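Local structure of carbohydrate oxidase (Microdochium nivale, 3RJA) at residues A[29-34]-A[316-321]; A[424-429]-A[440-445]. The protein oxidises the C1 hydroxyl of mono-, oligo- and polysaccharides to lactones with a bound FAD, passing the electrons to oxygen to give hydrogen peroxide. One frame throughout, in Å; residues are numbered along the deposited sequence.

Contact 1: residues A[29-34]-A[316-321]; sequences FNIRLP and VENFYA. With ABL ((2R,3R,4R,5R)-4,5-dihydroxy-2-(hydroxymethyl)-6-oxopiperidin-3-yl beta-D-glucopyranoside), chain G; SO4 (sulfate ion), chain J.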
loop_
_atom_site.group_PDB
_atom_site.type_symbol
_atom_site.label_atom_id
_atom_site.label_comp_id
_atom_site.label_asym_id
_atom_site.label_seq_id
_atom_site.Cartn_x
_atom_site.Cartn_y
_atom_site.Cartn_z
ATOM N N PHE A 29 -4.355 -6.390 11.941
ATOM C CA PHE A 29 -3.548 -7.300 11.125
ATOM C C PHE A 29 -2.180 -7.547 11.811
ATOM O O PHE A 29 -1.677 -8.672 11.825
ATOM C CB PHE A 29 -3.357 -6.767 9.678
ATOM C CG PHE A 29 -2.311 -7.531 8.882
ATOM C CD1 PHE A 29 -2.561 -8.851 8.443
ATOM C CD2 PHE A 29 -1.083 -6.950 8.584
ATOM C CE1 PHE A 29 -1.585 -9.558 7.719
ATOM C CE2 PHE A 29 -0.075 -7.664 7.853
ATOM C CZ PHE A 29 -0.323 -8.940 7.420
ATOM N N ASN A 30 -1.574 -6.473 12.324
ATOM C CA ASN A 30 -0.312 -6.525 13.063
ATOM C C ASN A 30 -0.612 -6.633 14.563
ATOM O O ASN A 30 -0.890 -5.614 15.243
ATOM C CB ASN A 30 0.567 -5.286 12.790
ATOM C CG ASN A 30 2.011 -5.502 13.237
ATOM O OD1 ASN A 30 2.293 -6.489 13.915
ATOM N ND2 ASN A 30 2.923 -4.614 12.846
ATOM N N ILE A 31 -0.577 -7.861 15.078
ATOM C CA ILE A 31 -0.922 -8.093 16.489
ATOM C C ILE A 31 0.140 -7.590 17.462
ATOM O O ILE A 31 -0.082 -7.571 18.674
ATOM C CB ILE A 31 -1.256 -9.554 16.775
ATOM C CG1 ILE A 31 -0.034 -10.455 16.481
ATOM C CG2 ILE A 31 -2.540 -9.930 16.043
ATOM C CD1 ILE A 31 -0.112 -11.821 17.140
ATOM N N ARG A 32 1.284 -7.156 16.926
ATOM C CA ARG A 32 2.238 -6.424 17.719
ATOM C C ARG A 32 1.599 -5.135 18.212
ATOM O O ARG A 32 2.073 -4.529 19.182
ATOM C CB ARG A 32 3.466 -6.062 16.869
ATOM C CG ARG A 32 4.636 -5.496 17.677
ATOM C CD ARG A 32 5.872 -5.264 16.823
ATOM N NE ARG A 32 5.757 -4.144 15.882
ATOM C CZ ARG A 32 5.856 -2.856 16.211
ATOM N NH1 ARG A 32 5.769 -1.917 15.271
ATOM N NH2 ARG A 32 6.025 -2.495 17.473
ATOM N N LEU A 33 0.567 -4.673 17.502
ATOM C CA LEU A 33 0.057 -3.323 17.730
ATOM C C LEU A 33 -1.474 -3.253 17.933
ATOM O O LEU A 33 -2.164 -2.646 17.103
ATOM C CB LEU A 33 0.530 -2.389 16.591
ATOM C CG LEU A 33 2.016 -1.992 16.574
ATOM C CD1 LEU A 33 2.392 -1.166 15.329
ATOM C CD2 LEU A 33 2.427 -1.216 17.826
ATOM N N PRO A 34 -2.010 -3.868 19.024
ATOM C CA PRO A 34 -3.439 -3.715 19.275
ATOM C C PRO A 34 -3.778 -2.371 19.897
ATOM O O PRO A 34 -2.996 -1.830 20.699
ATOM C CB PRO A 34 -3.768 -4.861 20.254
ATOM C CG PRO A 34 -2.490 -5.080 21.037
ATOM C CD PRO A 34 -1.373 -4.764 20.018
ATOM N N VAL A 316 -3.544 -13.003 10.862
ATOM C CA VAL A 316 -2.778 -11.893 11.416
ATOM C C VAL A 316 -1.328 -12.279 11.431
ATOM O O VAL A 316 -0.993 -13.467 11.319
ATOM C CB VAL A 316 -3.231 -11.535 12.859
ATOM C CG1 VAL A 316 -4.706 -11.054 12.866
ATOM C CG2 VAL A 316 -3.034 -12.736 13.819
ATOM N N GLU A 317 -0.469 -11.266 11.561
ATOM C CA GLU A 317 0.964 -11.473 11.632
ATOM C C GLU A 317 1.525 -10.588 12.727
ATOM O O GLU A 317 0.835 -9.698 13.246
ATOM C CB GLU A 317 1.639 -11.155 10.275
ATOM C CG GLU A 317 1.084 -11.998 9.115
ATOM C CD GLU A 317 1.780 -11.737 7.759
ATOM O OE1 GLU A 317 2.867 -11.122 7.694
ATOM O OE2 GLU A 317 1.203 -12.131 6.745
ATOM N N ASN A 318 2.794 -10.816 13.051
ATOM C CA ASN A 318 3.423 -10.166 14.193
ATOM C C ASN A 318 4.800 -9.629 13.768
ATOM O O ASN A 318 5.763 -10.401 13.635
ATOM C CB ASN A 318 3.549 -11.195 15.333
ATOM C CG ASN A 318 4.210 -10.630 16.567
ATOM O OD1 ASN A 318 4.119 -9.435 16.850
ATOM N ND2 ASN A 318 4.902 -11.493 17.311
ATOM N N PHE A 319 4.911 -8.319 13.544
ATOM C CA PHE A 319 6.039 -7.873 12.737
ATOM C C PHE A 319 6.371 -6.396 12.842
ATOM O O PHE A 319 5.635 -5.600 13.451
ATOM C CB PHE A 319 5.757 -8.219 11.246
ATOM C CG PHE A 319 4.647 -7.361 10.621
ATOM C CD1 PHE A 319 3.308 -7.724 10.745
ATOM C CD2 PHE A 319 4.962 -6.201 9.919
ATOM C CE1 PHE A 319 2.299 -6.932 10.170
ATOM C CE2 PHE A 319 3.959 -5.402 9.334
ATOM C CZ PHE A 319 2.646 -5.756 9.457
ATOM N N TYR A 320 7.501 -6.051 12.231
ATOM C CA TYR A 320 7.914 -4.690 12.038
ATOM C C TYR A 320 8.323 -4.554 10.574
ATOM O O TYR A 320 8.806 -5.522 9.957
ATOM C CB TYR A 320 9.098 -4.343 12.936
ATOM C CG TYR A 320 9.547 -2.900 12.796
ATOM C CD1 TYR A 320 8.644 -1.836 12.979
ATOM C CD2 TYR A 320 10.862 -2.594 12.499
ATOM C CE1 TYR A 320 9.048 -0.516 12.869
ATOM C CE2 TYR A 320 11.282 -1.282 12.387
ATOM C CZ TYR A 320 10.375 -0.245 12.567
ATOM O OH TYR A 320 10.815 1.057 12.434
ATOM N N ALA A 321 8.121 -3.365 10.016
ATOM C CA ALA A 321 8.411 -3.126 8.608
ATOM C C ALA A 321 8.909 -1.679 8.411
ATOM O O ALA A 321 8.604 -0.774 9.220
ATOM C CB ALA A 321 7.152 -3.391 7.761
HETATM C C1A ABL G . 3.459 -6.534 0.730
HETATM O O1A ABL G . 3.320 -5.327 0.425
HETATM C C2A ABL G . 4.050 -7.542 -0.278
HETATM O O2A ABL G . 3.634 -7.139 -1.581
HETATM C C3A ABL G . 3.636 -9.009 0.000
HETATM O O3A ABL G . 4.508 -9.848 -0.798
HETATM C C4A ABL G . 3.872 -9.331 1.463
HETATM O O1 ABL G . 3.544 -10.711 1.766
HETATM C C5A ABL G . 2.966 -8.405 2.345
HETATM N N5 ABL G . 3.108 -6.975 1.962
HETATM C C6A ABL G . 3.328 -8.476 3.851
HETATM O O6A ABL G . 2.223 -8.164 4.721
HETATM C C1 ABL G . 4.612 -11.699 1.840
HETATM C C2 ABL G . 4.189 -12.884 2.745
HETATM O O2 ABL G . 3.887 -12.375 4.050
HETATM C C3 ABL G . 5.318 -13.922 2.783
HETATM O O3 ABL G . 4.967 -15.046 3.588
HETATM C C4 ABL G . 5.676 -14.333 1.318
HETATM O O4 ABL G . 6.709 -15.307 1.274
HETATM C C5 ABL G . 6.092 -13.093 0.517
HETATM O O5 ABL G . 4.996 -12.148 0.549
HETATM C C6 ABL G . 6.504 -13.430 -0.921
HETATM O O6 ABL G . 5.549 -14.145 -1.637
HETATM S S SO4 J . 5.466 -1.782 21.130
HETATM O O1 SO4 J . 5.310 -3.119 20.556
HETATM O O2 SO4 J . 4.143 -1.137 21.198
HETATM O O3 SO4 J . 6.042 -1.920 22.479
HETATM O O4 SO4 J . 6.346 -0.954 20.294
#

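Contact 2: residues A[424-429]-A[440-445]; sequences MYINYA and KVYYGE. With FAD (flavin-adenine dinucleotide), chain B.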
loop_
_atom_site.group_PDB
_atom_site.type_symbol
_atom_site.label_atom_id
_atom_site.label_comp_id
_atom_site.label_asym_id
_atom_site.label_seq_id
_atom_site.Cartn_x
_atom_site.Cartn_y
_atom_site.Cartn_z
ATOM N N MET A 424 9.918 7.755 2.054
ATOM C CA MET A 424 9.348 6.531 2.606
ATOM C C MET A 424 7.890 6.450 2.192
ATOM O O MET A 424 7.252 7.461 1.981
ATOM C CB MET A 424 9.493 6.507 4.146
ATOM C CG MET A 424 10.952 6.340 4.573
ATOM S SD MET A 424 11.187 6.195 6.340
ATOM C CE MET A 424 12.784 5.402 6.372
ATOM N N TYR A 425 7.366 5.234 2.108
ATOM C CA TYR A 425 6.006 4.981 1.567
ATOM C C TYR A 425 5.039 4.627 2.696
ATOM O O TYR A 425 5.184 3.574 3.335
ATOM C CB TYR A 425 6.135 3.848 0.548
ATOM C CG TYR A 425 4.895 3.301 -0.149
ATOM C CD1 TYR A 425 3.993 4.134 -0.811
ATOM C CD2 TYR A 425 4.695 1.928 -0.233
ATOM C CE1 TYR A 425 2.880 3.586 -1.494
ATOM C CE2 TYR A 425 3.618 1.378 -0.917
ATOM C CZ TYR A 425 2.711 2.219 -1.554
ATOM O OH TYR A 425 1.609 1.674 -2.221
ATOM N N ILE A 426 4.061 5.509 2.962
ATOM C CA ILE A 426 3.135 5.308 4.091
ATOM C C ILE A 426 2.210 4.067 3.912
ATOM O O ILE A 426 1.564 3.653 4.870
ATOM C CB ILE A 426 2.287 6.590 4.357
ATOM C CG1 ILE A 426 1.642 6.547 5.776
ATOM C CG2 ILE A 426 1.270 6.790 3.225
ATOM C CD1 ILE A 426 0.831 7.801 6.128
ATOM N N ASN A 427 2.115 3.473 2.710
ATOM C CA ASN A 427 1.434 2.134 2.642
ATOM C C ASN A 427 2.277 1.002 3.281
ATOM O O ASN A 427 1.761 -0.082 3.581
ATOM C CB ASN A 427 0.973 1.756 1.235
ATOM C CG ASN A 427 -0.454 2.229 0.939
ATOM O OD1 ASN A 427 -1.229 2.580 1.860
ATOM N ND2 ASN A 427 -0.801 2.269 -0.343
ATOM N N TYR A 428 3.551 1.294 3.536
ATOM C CA TYR A 428 4.357 0.453 4.409
ATOM C C TYR A 428 4.630 1.230 5.699
ATOM O O TYR A 428 5.786 1.549 6.027
ATOM C CB TYR A 428 5.652 0.039 3.716
ATOM C CG TYR A 428 5.483 -0.712 2.419
ATOM C CD1 TYR A 428 4.349 -1.509 2.199
ATOM C CD2 TYR A 428 6.486 -0.684 1.425
ATOM C CE1 TYR A 428 4.179 -2.224 1.033
ATOM C CE2 TYR A 428 6.313 -1.402 0.219
ATOM C CZ TYR A 428 5.146 -2.176 0.050
ATOM O OH TYR A 428 4.913 -2.924 -1.081
ATOM N N ALA A 429 3.541 1.588 6.396
ATOM C CA ALA A 429 3.604 2.550 7.513
ATOM C C ALA A 429 4.563 2.102 8.635
ATOM O O ALA A 429 4.491 0.963 9.141
ATOM C CB ALA A 429 2.213 2.790 8.095
ATOM N N LYS A 440 7.411 14.293 6.732
ATOM C CA LYS A 440 8.440 14.821 5.841
ATOM C C LYS A 440 8.916 13.745 4.858
ATOM O O LYS A 440 9.074 14.026 3.694
ATOM C CB LYS A 440 9.630 15.393 6.627
ATOM C CG LYS A 440 10.514 16.372 5.820
ATOM C CD LYS A 440 11.877 16.606 6.515
ATOM C CE LYS A 440 12.802 15.396 6.306
ATOM N NZ LYS A 440 13.381 14.857 7.577
ATOM N N VAL A 441 9.151 12.517 5.322
ATOM C CA VAL A 441 9.659 11.488 4.406
ATOM C C VAL A 441 8.543 10.831 3.597
ATOM O O VAL A 441 8.790 10.383 2.467
ATOM C CB VAL A 441 10.563 10.423 5.116
ATOM C CG1 VAL A 441 11.814 11.078 5.684
ATOM C CG2 VAL A 441 9.788 9.649 6.234
ATOM N N TYR A 442 7.318 10.775 4.153
ATOM C CA TYR A 442 6.201 10.147 3.430
ATOM C C TYR A 442 5.687 11.003 2.264
ATOM O O TYR A 442 5.123 10.466 1.294
ATOM C CB TYR A 442 4.999 9.847 4.353
ATOM C CG TYR A 442 5.118 8.707 5.377
ATOM C CD1 TYR A 442 5.903 7.575 5.168
ATOM C CD2 TYR A 442 4.368 8.772 6.552
ATOM C CE1 TYR A 442 5.958 6.538 6.150
ATOM C CE2 TYR A 442 4.434 7.803 7.520
ATOM C CZ TYR A 442 5.205 6.684 7.321
ATOM O OH TYR A 442 5.153 5.751 8.315
ATOM N N TYR A 443 5.837 12.334 2.367
ATOM C CA TYR A 443 5.188 13.221 1.415
ATOM C C TYR A 443 6.101 14.171 0.613
ATOM O O TYR A 443 5.608 14.857 -0.245
ATOM C CB TYR A 443 4.049 13.991 2.088
ATOM C CG TYR A 443 2.958 13.091 2.629
ATOM C CD1 TYR A 443 2.224 12.247 1.773
ATOM C CD2 TYR A 443 2.684 13.047 4.004
ATOM C CE1 TYR A 443 1.221 11.384 2.288
ATOM C CE2 TYR A 443 1.701 12.190 4.510
ATOM C CZ TYR A 443 0.979 11.374 3.649
ATOM O OH TYR A 443 -0.001 10.566 4.160
ATOM N N GLY A 444 7.405 14.196 0.899
ATOM C CA GLY A 444 8.395 14.838 0.012
ATOM C C GLY A 444 8.013 16.251 -0.393
ATOM O O GLY A 444 7.652 17.076 0.468
ATOM N N GLU A 445 8.036 16.516 -1.698
ATOM C CA GLU A 445 7.796 17.881 -2.216
ATOM C C GLU A 445 6.329 18.326 -2.076
ATOM O O GLU A 445 6.012 19.494 -2.283
ATOM C CB GLU A 445 8.285 18.023 -3.677
ATOM C CG GLU A 445 7.544 17.134 -4.709
ATOM C CD GLU A 445 7.984 17.363 -6.158
ATOM O OE1 GLU A 445 8.833 16.603 -6.678
ATOM O OE2 GLU A 445 7.455 18.286 -6.800
HETATM P PA FAD B . -6.465 0.252 7.088
HETATM O O1A FAD B . -7.922 -0.085 7.259
HETATM O O2A FAD B . -5.578 -0.163 8.234
HETATM O O5B FAD B . -6.321 1.835 6.870
HETATM C C5B FAD B . -5.081 2.375 6.426
HETATM C C4B FAD B . -5.142 3.907 6.547
HETATM O O4B FAD B . -6.141 4.419 5.664
HETATM C C3B FAD B . -5.522 4.380 7.949
HETATM O O3B FAD B . -4.953 5.674 8.165
HETATM C C2B FAD B . -7.033 4.534 7.818
HETATM O O2B FAD B . -7.660 5.379 8.754
HETATM C C1B FAD B . -7.133 5.081 6.401
HETATM N N9A FAD B . -8.439 4.767 5.828
HETATM C C8A FAD B . -9.098 3.541 5.812
HETATM N N7A FAD B . -10.282 3.733 5.172
HETATM C C5A FAD B . -10.366 5.013 4.776
HETATM C C6A FAD B . -11.362 5.718 4.093
HETATM N N6A FAD B . -12.493 5.100 3.684
HETATM N N1A FAD B . -11.136 7.056 3.819
HETATM C C2A FAD B . -9.975 7.687 4.251
HETATM N N3A FAD B . -9.006 7.005 4.960
HETATM C C4A FAD B . -9.211 5.679 5.199
HETATM N N1 FAD B . 0.903 -2.233 -0.498
HETATM C C2 FAD B . 1.182 -2.022 -1.853
HETATM O O2 FAD B . 1.289 -0.883 -2.325
HETATM N N3 FAD B . 1.272 -3.148 -2.667
HETATM C C4 FAD B . 0.998 -4.443 -2.270
HETATM O O4 FAD B . 0.988 -5.386 -3.094
HETATM C C4X FAD B . 0.760 -4.626 -0.804
HETATM N N5 FAD B . 0.508 -5.829 -0.319
HETATM C C5X FAD B . 0.180 -6.019 1.003
HETATM C C6 FAD B . -0.178 -7.304 1.486
HETATM C C7 FAD B . -0.640 -7.481 2.777
HETATM C C7M FAD B . -1.012 -8.885 3.297
HETATM C C8 FAD B . -0.876 -6.339 3.580
HETATM C C8M FAD B . -1.405 -6.478 4.994
HETATM C C9 FAD B . -0.469 -5.086 3.150
HETATM C C9A FAD B . 0.041 -4.894 1.850
HETATM N N10 FAD B . 0.330 -3.609 1.331
HETATM C C10 FAD B . 0.779 -3.453 0.028
HETATM C "C1'" FAD B . 0.203 -2.413 2.227
HETATM C "C2'" FAD B . -1.150 -1.742 2.033
HETATM O "O2'" FAD B . -1.151 -1.035 0.799
HETATM C "C3'" FAD B . -1.395 -0.746 3.144
HETATM O "O3'" FAD B . -1.236 -1.370 4.401
HETATM C "C4'" FAD B . -2.802 -0.143 2.997
HETATM O "O4'" FAD B . -2.820 1.121 3.586
HETATM C "C5'" FAD B . -3.876 -1.052 3.600
HETATM O "O5'" FAD B . -5.138 -0.474 3.417
HETATM P P FAD B . -6.352 -0.931 4.394
HETATM O O1P FAD B . -7.635 -0.278 3.973
HETATM O O2P FAD B . -6.433 -2.458 4.426
HETATM O O3P FAD B . -5.775 -0.405 5.791
HETATM O O HOH W 1 4.093 7.913 0.919
#

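Contact 1: residues A[29-34]-A[316-321]
Asn-30 and Phe-319 meet flat against each other, the carboxamide lying over one face of the phenyl ring with the two planes only 6° apart and ND2 3.5 Å above the ring centre. The same amide grips the backbone of Phe-319 at both ends: ND2 donates to Phe-319 O at 2.9 Å, and OD1 accepts from Phe-319 N at 3.2 Å. With CG of Asn-30 anti to its backbone N (chi1 -164°) and OD1 nearly eclipsing CA (chi2 -11°), OD1 also takes the N-H of Arg-32, closing an Asx turn; the two donors come from opposite faces of its plane. An alanine in place of Asn-30 would probably leave the N-H of Phe-319 without its acceptor, uncover a face of the ring and remove the side-chain acceptor of the Arg-32 N-H. Phe-319 O is shared too, with NE of Arg-32 bonding to it at 2.8 Å from the side opposite ND2. Arg-32 NH2 adds a weak bond to a sulfate, probably from the crystallisation liquor.

Beside these side-chain bonds the backbones form a single beta bridge between Asn-30 and Glu-317, pinning the type I turn of residues 30-33 beside strand 318-326 in the eight-stranded substrate-domain sheet. Its bonds run from Glu-317 N to Phe-29 O (2.9 Å) and from Ile-31 N to Glu-317 O (3.0 Å).

Toward the sugar pocket, Phe-29 and Glu-317 lie side by side, CZ of the ring 3.5 Å from the carboxylate carbon CD, while CE2 of Phe-29 packs on CE1 of Phe-319 at 3.4 Å. Phe-29 and Glu-317 line the site of the bound substrate analogue. Glu-317 OE1 is held by a salt bridge to Arg-391 and a hydrogen bond with Tyr-389, both of which also bond the analogue; His-70 stacks on Phe-29.

Contact 2: residues A[424-429]-A[440-445]
Val-441 meets Met-424 where helix 435-443, within the berberine-like region of this FAD-linked oxidase, packs against the loop that carries flavin-binding residues. On the other side of the loop from this helix, Tyr-425 and Asn-427 direct their side chains to the cofactor: Tyr-425 OH donates to the flavin O2 and itself accepts from Asn-427 ND2, while Asn-427 OD1 takes the ribityl O4' hydroxyl. Tyr-428 also borders the flavin and touches the substrate analogue.

On the helix, Val-441 O accepts from Met-424 N at 2.9 Å, the donor standing well above the carbonyl plane. The side chains of these two residues run alongside each other in the same direction, with CG2 of Val-441 3.7 Å from the sulfur SD of Met-424.

Tyr-442 comes next and carries much of the packing. Its CA-H points almost straight at Met-424 O, a CA-H...O contact with an angle of 174° at the hydrogen. With CG of Tyr-442 beside the backbone N and anti to the carbonyl carbon (chi1 -72°), one face of the ring is presented to Ile-426, whose CB sits 3.7 Å from the ring centroid and 11° off the normal, a CH-pi contact over the face; CG1 of Ile-426 adds to it toward the CE2 rim. Beyond the ring, Tyr-442 OH lies 3.6 Å from CA of Ala-429 and is hydrogen-bonded to Gln-467 OE1 and to the backbone N of Asp-430, so a buried polar end has partners past the apolar contact. The carbonyl of Tyr-442 is linked through a water to Ile-426 N.

Tyr-443 brings its hydroxyl oxygen OH to within 3.5 Å of the terminal methyl CD1 of Ile-426.

From the N terminus, the chain first passes through 29-34, in the loop between helix 20-25 and strand 39-42. Contact 1 closes only after a long excursion, when strand 318-326 of the eight-stranded sheet returns to that loop, so it joins the N-terminal, FAD-binding part of the chain to the substrate-domain sheet. Contact 2 follows in series, neither nested nor crossed: just after edge strand 422-423, which pairs with 318-326 in the same sheet, the loop 424-429 is closed by segment 440-445 on helix 435-443. Their centres lie about 20 Å apart and their nearest atoms about 4 Å, without touching, yet residues of both border the flavin and the bound substrate analogue.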